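Local coordinates for protein nitrite reductase (PDB 2DV6) that probably reduces nitrite to nitric oxide at copper centres, with electrons supplied by cytochrome c, and is built of cupredoxin domains, at residues R165-T170 / H208-K213; D144-P149 / V332-R337; F353-P358 / V391-G396. All blocks are in the same frame, centred on the assembly; numbering follows the deposited sequence.

Contact 1 of 3, residues R165-T170 / H208-K213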
loop_
_atom_site.group_PDB
_atom_site.type_symbol
_atom_site.label_atom_id
_atom_site.label_comp_id
_atom_site.label_asym_id
_atom_site.label_seq_id
_atom_site.Cartn_x
_atom_site.Cartn_y
_atom_site.Cartn_z
ATOM N N ARG A 165 35.665 -35.242 -34.456
ATOM C CA ARG A 165 34.379 -34.620 -34.833
ATOM C C ARG A 165 33.466 -34.630 -33.617
ATOM O O ARG A 165 33.209 -35.689 -33.038
ATOM C CB ARG A 165 33.648 -35.382 -35.956
ATOM C CG ARG A 165 32.702 -34.499 -36.794
ATOM C CD ARG A 165 31.218 -34.996 -37.033
ATOM N NE ARG A 165 30.879 -34.703 -38.432
ATOM C CZ ARG A 165 29.750 -34.211 -38.952
ATOM N NH1 ARG A 165 28.690 -33.886 -38.232
ATOM N NH2 ARG A 165 29.708 -34.038 -40.265
ATOM N N ILE A 166 32.975 -33.452 -33.245
ATOM C CA ILE A 166 31.948 -33.353 -32.231
ATOM C C ILE A 166 30.688 -32.767 -32.822
ATOM O O ILE A 166 30.721 -31.776 -33.568
ATOM C CB ILE A 166 32.431 -32.525 -31.011
ATOM C CG1 ILE A 166 33.594 -33.247 -30.343
ATOM C CG2 ILE A 166 31.280 -32.295 -30.017
ATOM C CD1 ILE A 166 34.374 -32.388 -29.321
ATOM N N ASP A 167 29.571 -33.394 -32.476
ATOM C CA ASP A 167 28.241 -32.891 -32.786
ATOM C C ASP A 167 27.552 -32.379 -31.524
ATOM O O ASP A 167 27.559 -33.068 -30.493
ATOM C CB ASP A 167 27.397 -34.018 -33.368
ATOM C CG ASP A 167 27.763 -34.329 -34.827
ATOM O OD1 ASP A 167 27.211 -33.650 -35.749
ATOM O OD2 ASP A 167 28.567 -35.268 -35.037
ATOM N N LEU A 168 26.966 -31.178 -31.618
ATOM C CA LEU A 168 26.089 -30.618 -30.584
ATOM C C LEU A 168 24.843 -30.143 -31.257
ATOM O O LEU A 168 24.883 -29.608 -32.386
ATOM C CB LEU A 168 26.755 -29.444 -29.882
ATOM C CG LEU A 168 28.001 -29.726 -29.035
ATOM C CD1 LEU A 168 28.529 -28.412 -28.499
ATOM C CD2 LEU A 168 27.633 -30.680 -27.920
ATOM N N GLU A 169 23.720 -30.362 -30.591
ATOM C CA GLU A 169 22.454 -29.829 -31.042
ATOM C C GLU A 169 21.927 -28.929 -29.919
ATOM O O GLU A 169 22.051 -29.308 -28.737
ATOM C CB GLU A 169 21.493 -30.979 -31.246
ATOM C CG GLU A 169 20.250 -30.570 -31.919
ATOM C CD GLU A 169 19.189 -31.683 -31.908
ATOM O OE1 GLU A 169 18.159 -31.472 -32.565
ATOM O OE2 GLU A 169 19.384 -32.743 -31.256
ATOM N N THR A 170 21.358 -27.772 -30.262
ATOM C CA THR A 170 20.757 -26.877 -29.259
ATOM C C THR A 170 19.245 -27.013 -29.323
ATOM O O THR A 170 18.634 -26.821 -30.376
ATOM C CB THR A 170 21.218 -25.415 -29.402
ATOM O OG1 THR A 170 20.931 -24.939 -30.731
ATOM C CG2 THR A 170 22.725 -25.343 -29.175
ATOM N N HIS A 208 30.397 -29.608 -35.135
ATOM C CA HIS A 208 29.174 -29.320 -35.873
ATOM C C HIS A 208 28.059 -28.997 -34.904
ATOM O O HIS A 208 27.572 -29.872 -34.169
ATOM C CB HIS A 208 28.775 -30.484 -36.799
ATOM C CG HIS A 208 29.822 -30.808 -37.819
ATOM N ND1 HIS A 208 29.625 -30.628 -39.170
ATOM C CD2 HIS A 208 31.091 -31.256 -37.680
ATOM C CE1 HIS A 208 30.723 -30.968 -39.822
ATOM N NE2 HIS A 208 31.626 -31.356 -38.943
ATOM N N LEU A 209 27.656 -27.737 -34.928
ATOM C CA LEU A 209 26.575 -27.257 -34.078
ATOM C C LEU A 209 25.305 -27.072 -34.874
ATOM O O LEU A 209 25.254 -26.202 -35.764
ATOM C CB LEU A 209 26.954 -25.933 -33.381
ATOM C CG LEU A 209 26.000 -25.491 -32.216
ATOM C CD1 LEU A 209 26.604 -24.337 -31.458
ATOM C CD2 LEU A 209 24.678 -25.028 -32.725
ATOM N N LYS A 210 24.280 -27.857 -34.544
ATOM C CA LYS A 210 22.952 -27.705 -35.158
ATOM C C LYS A 210 21.948 -27.047 -34.201
ATOM O O LYS A 210 21.855 -27.428 -33.029
ATOM C CB LYS A 210 22.407 -29.060 -35.612
ATOM C CG LYS A 210 23.235 -29.738 -36.734
ATOM C CD LYS A 210 22.445 -30.902 -37.385
ATOM C CE LYS A 210 23.214 -31.574 -38.526
ATOM N NZ LYS A 210 24.405 -32.345 -38.010
ATOM N N ASN A 211 21.223 -26.041 -34.672
ATOM C CA ASN A 211 20.206 -25.420 -33.849
ATOM C C ASN A 211 18.876 -25.974 -34.325
ATOM O O ASN A 211 18.505 -25.795 -35.469
ATOM C CB ASN A 211 20.292 -23.893 -33.912
ATOM C CG ASN A 211 19.375 -23.201 -32.926
ATOM O OD1 ASN A 211 18.717 -23.845 -32.079
ATOM N ND2 ASN A 211 19.317 -21.879 -33.011
ATOM N N HIS A 212 18.183 -26.709 -33.458
ATOM C CA HIS A 212 16.918 -27.348 -33.854
ATOM C C HIS A 212 15.981 -26.343 -34.495
ATOM O O HIS A 212 15.950 -25.179 -34.101
ATOM C CB HIS A 212 16.238 -27.996 -32.663
ATOM C CG HIS A 212 15.032 -28.807 -33.034
ATOM N ND1 HIS A 212 15.052 -30.190 -33.086
ATOM C CD2 HIS A 212 13.774 -28.436 -33.368
ATOM C CE1 HIS A 212 13.858 -30.630 -33.443
ATOM N NE2 HIS A 212 13.067 -29.589 -33.627
ATOM N N LYS A 213 15.201 -26.783 -35.479
ATOM C CA LYS A 213 14.327 -25.861 -36.211
ATOM C C LYS A 213 13.171 -25.224 -35.435
ATOM O O LYS A 213 12.677 -24.157 -35.837
ATOM C CB LYS A 213 13.798 -26.519 -37.481
ATOM C CG LYS A 213 12.851 -27.649 -37.245
ATOM C CD LYS A 213 12.261 -27.961 -38.611
ATOM C CE LYS A 213 11.532 -29.245 -38.652
ATOM N NZ LYS A 213 10.935 -29.273 -40.035
HETATM O O HOH W 1 26.308 -32.251 -39.957
HETATM O O HOH W 2 25.679 -31.644 -35.079
#

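Contact 2 of 3, residues D144-P149 / V332-R337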
loop_
_atom_site.group_PDB
_atom_site.type_symbol
_atom_site.label_atom_id
_atom_site.label_comp_id
_atom_site.label_asym_id
_atom_site.label_seq_id
_atom_site.Cartn_x
_atom_site.Cartn_y
_atom_site.Cartn_z
ATOM N N ASP A 144 12.482 -35.343 -18.974
ATOM C CA ASP A 144 13.650 -35.504 -18.116
ATOM C C ASP A 144 14.844 -34.866 -18.815
ATOM O O ASP A 144 15.252 -35.307 -19.880
ATOM C CB ASP A 144 13.907 -36.977 -17.827
ATOM C CG ASP A 144 15.167 -37.209 -17.002
ATOM O OD1 ASP A 144 15.687 -36.280 -16.322
ATOM O OD2 ASP A 144 15.632 -38.365 -17.007
ATOM N N ILE A 145 15.365 -33.790 -18.237
ATOM C CA ILE A 145 16.495 -33.066 -18.839
ATOM C C ILE A 145 17.784 -33.276 -18.042
ATOM O O ILE A 145 18.754 -32.556 -18.222
ATOM C CB ILE A 145 16.161 -31.533 -19.057
ATOM C CG1 ILE A 145 15.654 -30.855 -17.770
ATOM C CG2 ILE A 145 15.147 -31.374 -20.219
ATOM C CD1 ILE A 145 16.612 -31.005 -16.571
ATOM N N THR A 146 17.815 -34.279 -17.163
ATOM C CA THR A 146 18.955 -34.451 -16.280
ATOM C C THR A 146 20.046 -35.250 -16.970
ATOM O O THR A 146 19.771 -36.173 -17.721
ATOM C CB THR A 146 18.579 -35.193 -14.979
ATOM O OG1 THR A 146 18.019 -36.480 -15.321
ATOM C CG2 THR A 146 17.539 -34.372 -14.147
ATOM N N ARG A 147 21.290 -34.901 -16.672
ATOM C CA ARG A 147 22.437 -35.659 -17.103
ATOM C C ARG A 147 22.739 -36.651 -15.985
ATOM O O ARG A 147 23.024 -36.238 -14.855
ATOM C CB ARG A 147 23.616 -34.719 -17.200
ATOM C CG ARG A 147 24.877 -35.336 -17.741
ATOM C CD ARG A 147 25.064 -34.716 -19.098
ATOM N NE ARG A 147 24.803 -35.708 -20.043
ATOM C CZ ARG A 147 24.470 -35.503 -21.306
ATOM N NH1 ARG A 147 24.256 -34.303 -21.793
ATOM N NH2 ARG A 147 24.302 -36.574 -22.061
ATOM N N ASP A 148 22.710 -37.950 -16.318
ATOM C CA ASP A 148 23.200 -39.029 -15.449
ATOM C C ASP A 148 24.690 -38.751 -15.155
ATOM O O ASP A 148 25.452 -38.453 -16.064
ATOM C CB ASP A 148 23.008 -40.371 -16.204
ATOM C CG ASP A 148 23.393 -41.605 -15.356
ATOM O OD1 ASP A 148 24.341 -41.540 -14.544
ATOM O OD2 ASP A 148 22.743 -42.663 -15.524
ATOM N N PRO A 149 25.106 -38.742 -13.882
ATOM C CA PRO A 149 26.506 -38.406 -13.621
ATOM C C PRO A 149 27.540 -39.475 -14.065
ATOM O O PRO A 149 28.754 -39.188 -14.076
ATOM C CB PRO A 149 26.551 -38.243 -12.098
ATOM C CG PRO A 149 25.417 -39.200 -11.603
ATOM C CD PRO A 149 24.340 -38.977 -12.641
ATOM N N VAL A 332 15.637 -30.651 -9.612
ATOM C CA VAL A 332 15.516 -31.055 -8.219
ATOM C C VAL A 332 15.457 -32.590 -8.104
ATOM O O VAL A 332 14.651 -33.215 -8.784
ATOM C CB VAL A 332 14.307 -30.396 -7.511
ATOM C CG1 VAL A 332 14.164 -30.975 -6.045
ATOM C CG2 VAL A 332 14.491 -28.858 -7.455
ATOM N N GLY A 333 16.322 -33.179 -7.274
ATOM C CA GLY A 333 16.358 -34.640 -7.092
ATOM C C GLY A 333 17.100 -35.395 -8.189
ATOM O O GLY A 333 17.066 -36.644 -8.256
ATOM N N SER A 334 17.760 -34.633 -9.057
ATOM C CA SER A 334 18.510 -35.186 -10.155
ATOM C C SER A 334 19.489 -36.275 -9.682
ATOM O O SER A 334 19.469 -37.407 -10.198
ATOM C CB SER A 334 19.265 -34.078 -10.889
ATOM O OG SER A 334 20.092 -34.640 -11.903
ATOM N N LEU A 335 20.307 -35.931 -8.681
ATOM C CA LEU A 335 21.344 -36.822 -8.163
ATOM C C LEU A 335 21.016 -37.501 -6.823
ATOM O O LEU A 335 21.890 -38.104 -6.200
ATOM C CB LEU A 335 22.670 -36.079 -8.071
ATOM C CG LEU A 335 23.190 -35.393 -9.333
ATOM C CD1 LEU A 335 24.626 -34.831 -9.080
ATOM C CD2 LEU A 335 23.189 -36.335 -10.539
ATOM N N THR A 336 19.770 -37.400 -6.388
ATOM C CA THR A 336 19.288 -38.152 -5.245
ATOM C C THR A 336 18.327 -39.284 -5.673
ATOM O O THR A 336 18.567 -40.446 -5.375
ATOM C CB THR A 336 18.567 -37.237 -4.208
ATOM O OG1 THR A 336 17.524 -36.498 -4.847
ATOM C CG2 THR A 336 19.539 -36.263 -3.571
ATOM N N ARG A 337 17.252 -38.941 -6.365
ATOM C CA ARG A 337 16.224 -39.907 -6.700
ATOM C C ARG A 337 16.348 -40.373 -8.165
ATOM O O ARG A 337 16.126 -41.550 -8.465
ATOM C CB ARG A 337 14.826 -39.321 -6.416
ATOM C CG ARG A 337 14.485 -39.237 -4.892
ATOM C CD ARG A 337 13.167 -38.526 -4.574
ATOM N NE ARG A 337 11.866 -39.254 -4.676
ATOM C CZ ARG A 337 11.694 -40.575 -4.732
ATOM N NH1 ARG A 337 10.470 -41.079 -4.811
ATOM N NH2 ARG A 337 12.739 -41.405 -4.703
#

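Contact 3 of 3, residues F353-P358 / V391-G396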
loop_
_atom_site.group_PDB
_atom_site.type_symbol
_atom_site.label_atom_id
_atom_site.label_comp_id
_atom_site.label_asym_id
_atom_site.label_seq_id
_atom_site.Cartn_x
_atom_site.Cartn_y
_atom_site.Cartn_z
ATOM N N PHE A 353 33.896 -31.676 -11.662
ATOM C CA PHE A 353 32.863 -30.786 -11.125
ATOM C C PHE A 353 32.962 -29.381 -11.759
ATOM O O PHE A 353 34.012 -28.773 -11.695
ATOM C CB PHE A 353 32.944 -30.687 -9.597
ATOM C CG PHE A 353 31.930 -29.723 -9.032
ATOM C CD1 PHE A 353 30.570 -30.039 -9.043
ATOM C CD2 PHE A 353 32.316 -28.468 -8.586
ATOM C CE1 PHE A 353 29.631 -29.134 -8.563
ATOM C CE2 PHE A 353 31.369 -27.559 -8.101
ATOM C CZ PHE A 353 30.050 -27.882 -8.092
ATOM N N GLY A 354 31.891 -28.894 -12.379
ATOM C CA GLY A 354 31.935 -27.595 -13.015
ATOM C C GLY A 354 30.797 -26.717 -12.554
ATOM O O GLY A 354 29.775 -27.223 -12.132
ATOM N N VAL A 355 30.961 -25.399 -12.665
ATOM C CA VAL A 355 29.891 -24.465 -12.305
ATOM C C VAL A 355 29.489 -23.679 -13.542
ATOM O O VAL A 355 30.232 -22.792 -14.033
ATOM C CB VAL A 355 30.258 -23.566 -11.099
ATOM C CG1 VAL A 355 29.155 -22.539 -10.788
ATOM C CG2 VAL A 355 30.576 -24.450 -9.793
ATOM N N GLY A 356 28.321 -24.046 -14.075
ATOM C CA GLY A 356 27.697 -23.251 -15.143
ATOM C C GLY A 356 27.282 -21.893 -14.577
ATOM O O GLY A 356 27.551 -20.866 -15.171
ATOM N N GLY A 357 26.642 -21.898 -13.400
ATOM C CA GLY A 357 26.220 -20.665 -12.738
ATOM C C GLY A 357 24.812 -20.311 -13.162
ATOM O O GLY A 357 23.929 -21.143 -13.028
ATOM N N PRO A 358 24.590 -19.095 -13.725
ATOM C CA PRO A 358 25.616 -18.107 -14.178
ATOM C C PRO A 358 26.453 -17.358 -13.123
ATOM O O PRO A 358 27.505 -16.848 -13.472
ATOM C CB PRO A 358 24.802 -17.103 -15.015
ATOM C CG PRO A 358 23.393 -17.211 -14.479
ATOM C CD PRO A 358 23.223 -18.654 -14.046
ATOM N N VAL A 391 36.174 -27.302 -1.792
ATOM C CA VAL A 391 36.846 -26.531 -2.858
ATOM C C VAL A 391 35.919 -25.433 -3.401
ATOM O O VAL A 391 34.753 -25.745 -3.687
ATOM C CB VAL A 391 37.409 -27.485 -3.987
ATOM C CG1 VAL A 391 36.351 -28.370 -4.534
ATOM C CG2 VAL A 391 38.126 -26.686 -5.122
ATOM N N SER A 392 36.396 -24.175 -3.477
ATOM C CA SER A 392 35.635 -23.090 -4.147
ATOM C C SER A 392 35.825 -23.201 -5.637
ATOM O O SER A 392 36.978 -23.272 -6.103
ATOM C CB SER A 392 36.089 -21.658 -3.798
ATOM O OG SER A 392 35.932 -21.392 -2.449
ATOM N N VAL A 393 34.706 -23.196 -6.358
ATOM C CA VAL A 393 34.681 -23.350 -7.801
ATOM C C VAL A 393 33.845 -22.186 -8.354
ATOM O O VAL A 393 32.641 -22.117 -8.118
ATOM C CB VAL A 393 34.045 -24.680 -8.241
ATOM C CG1 VAL A 393 34.113 -24.793 -9.777
ATOM C CG2 VAL A 393 34.770 -25.859 -7.600
ATOM N N PRO A 394 34.492 -21.258 -9.063
ATOM C CA PRO A 394 33.741 -20.095 -9.507
ATOM C C PRO A 394 32.837 -20.456 -10.703
ATOM O O PRO A 394 33.072 -21.470 -11.368
ATOM C CB PRO A 394 34.836 -19.130 -9.949
ATOM C CG PRO A 394 35.934 -20.069 -10.490
ATOM C CD PRO A 394 35.910 -21.209 -9.473
ATOM N N PRO A 395 31.820 -19.613 -10.989
ATOM C CA PRO A 395 31.032 -19.840 -12.206
ATOM C C PRO A 395 31.986 -19.695 -13.389
ATOM O O PRO A 395 32.891 -18.880 -13.325
ATOM C CB PRO A 395 29.980 -18.742 -12.159
ATOM C CG PRO A 395 30.583 -17.649 -11.202
ATOM C CD PRO A 395 31.417 -18.406 -10.243
ATOM N N GLY A 396 31.830 -20.546 -14.405
ATOM C CA GLY A 396 32.734 -20.580 -15.529
ATOM C C GLY A 396 34.071 -21.200 -15.195
ATOM O O GLY A 396 35.073 -20.982 -15.921
#

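Contact 1 of 3, residues R165-T170 / H208-K213
The guanidinium of Arg165 lies flat on the imidazole of His208, two groups that can both carry positive charge, with their planes 3° apart and their centres 3.3 Å apart. Arg165 CG is anti to the backbone N (chi1 -154°), the chain bends at chi2 and chi3, and CZ comes over the middle of the ring; Arg165 NH1 comes above His208 CG, and NH2 stands 3.3 Å from His208 CE1. Three carboxylates bind the stacked groups. In the plane of the guanidinium, Arg165 NH1 reaches the syn side of Asp167 OD1 at 2.9 Å in a salt bridge, while His208 ND1 and NE2 are hydrogen-bonded to Glu243 and Glu206, which would probably favour a protonated ring. Lys210 adds a long salt bridge, its NZ 3.8 Å from Asp167 OD1; one water lies between these two atoms, and another, held weakly by Arg165 NH1, accepts from Lys210 NZ. Beneath these side chains run parallel strands, parts of 163-178 and 204-211, in a mixed sheet of the second cupredoxin domain. Their backbones are laced by bonds that use His208 and Lys210 on both their N and O atoms, the shortest being His208 N to Ile166 O at 2.7 Å. His212 N continues the series to Thr170 O. On the other face of the sheet lie Leu168, Leu209, Thr170 and Asn211. Thr170 OG1 makes a weak hydrogen bond of 2.8 Å to Asn211 OD1, which also receives Ser215 OG. Asn211 ND2 is held by the carbonyls of Thr238 and Met217. This end backs a copper site with the His-Cys-His-Met ligands of a type 1 centre: Asn211 packs on His219 and Thr170 on Met273, both ligands, and the Thr170 side chain is about 6 Å from the ion.

Contact 2 of 3, residues D144-P149 / V332-R337
The five-membered ring of Pro149 is the nearest thing to a flat group in the touching pairs, and one methyl of Leu335 rests against it: CD2 is 3.6 Å from Pro149 CD and a little farther from CG, standing on one side of the puckered ring toward its CD-CG bond. The two side chains slide past each other in opposite directions. A truly planar group, the carboxylate of Asp144, works within its own segment. Its OD1 accepts the backbone N of Thr146 at 3.0 Å from well above the carboxylate plane, closing an Asx turn; the CB of Thr146 points toward the start of the helix.

There, Thr146 CG2 touches Ser334 OG at 3.4 Å, a methyl against a hydroxyl. That hydroxyl, anti to the backbone N of Ser334 (chi1 175°), is hydrogen-bonded to Asn329 O, so its polar need is met although it is buried. Asn329 is bonded to the opposing segment as well, through its ND2 to Arg147 O. Gly333, at positive phi, is at the N-cap position of the helix, and its O receives Arg337 N at 3.0 Å.

The contact fastens the linker between strands 125-131 and 163-178 to the short helix 334-338 of the third cupredoxin domain. Pro149 pairs through its backbone with Tyr293 of strand 290-299, Leu335 packs on Val294 of that strand and on Phe328 of strand 325-328, and Ile145 packs on Val173 of strand 163-178.

Contact 3 of 3, residues F353-P358 / V391-G396
Val355 and Val393 meet methyl to methyl, Val355 CG2 lying 3.6 Å from Val393 CG1, and together with Pro395 they bury most of the surface in this contact. The isopropyl group of Val355 is divided between two partners. With CG1 anti to the backbone N (chi1 177°), that methyl faces Pro395 CA, while CG2 is turned to Val393 and approaches its carbonyl oxygen at 3.5 Å. Val393 is shared in the same way: its other methyl, CG2, meets the rim of the Phe353 ring, in the ring plane and 3.7 Å from CD2. The Phe353 ring also stacks with Phe364 of strand 362-367. An alanine in place of Phe353 would probably leave Val393 CG2 without its aromatic neighbour, deprive Phe364 of its stacking partner and open a gap between strands 348-357 and 390-393.

Pro395 closes the other end. Its CB packs 3.4 Å from Pro358 O, beyond the cis peptide that joins Gly357 to Pro358. The backbone angles of Gly357 call for glycine, and its CA lies 4.3 Å from Pro395 CB. One hydrogen bond joins the backbones, Gly396 N to Val355 O at 2.8 Å, almost in line with the carbonyl bond. Gly396 O is taken up by Thr390 OG1 of a neighbouring subunit.

Strands 348-357 and 390-393 belong to different sheets, packed as in a cupredoxin beta-sandwich. The contact reaches a subunit interface, where Gly396 comes within about 5 Å, nearest atoms, of the copper ion held by His224 and His259, consistent with the intersubunit type 2 catalytic copper of copper nitrite reductases.

In the fold
Contact 1 is nested along the chain inside the loop that contact 2 closes, and contact 3 follows both. None touches another. The centres of contact 1 and contact 2 lie about 23 Å apart, those of contact 1 and contact 3 about 24 Å, and those of contact 2 and contact 3 about 18 Å. Contact 1 is internal to the second cupredoxin domain and stands by its type 1 copper. Contact 3 lies between the two sheets of the third domain and runs out to an intersubunit face near another copper. Contact 2 ties the linker ahead of the second domain to the third, where strand 290-299 borders both 325-328 and 348-357 and so connects the surroundings of contacts 2 and 3.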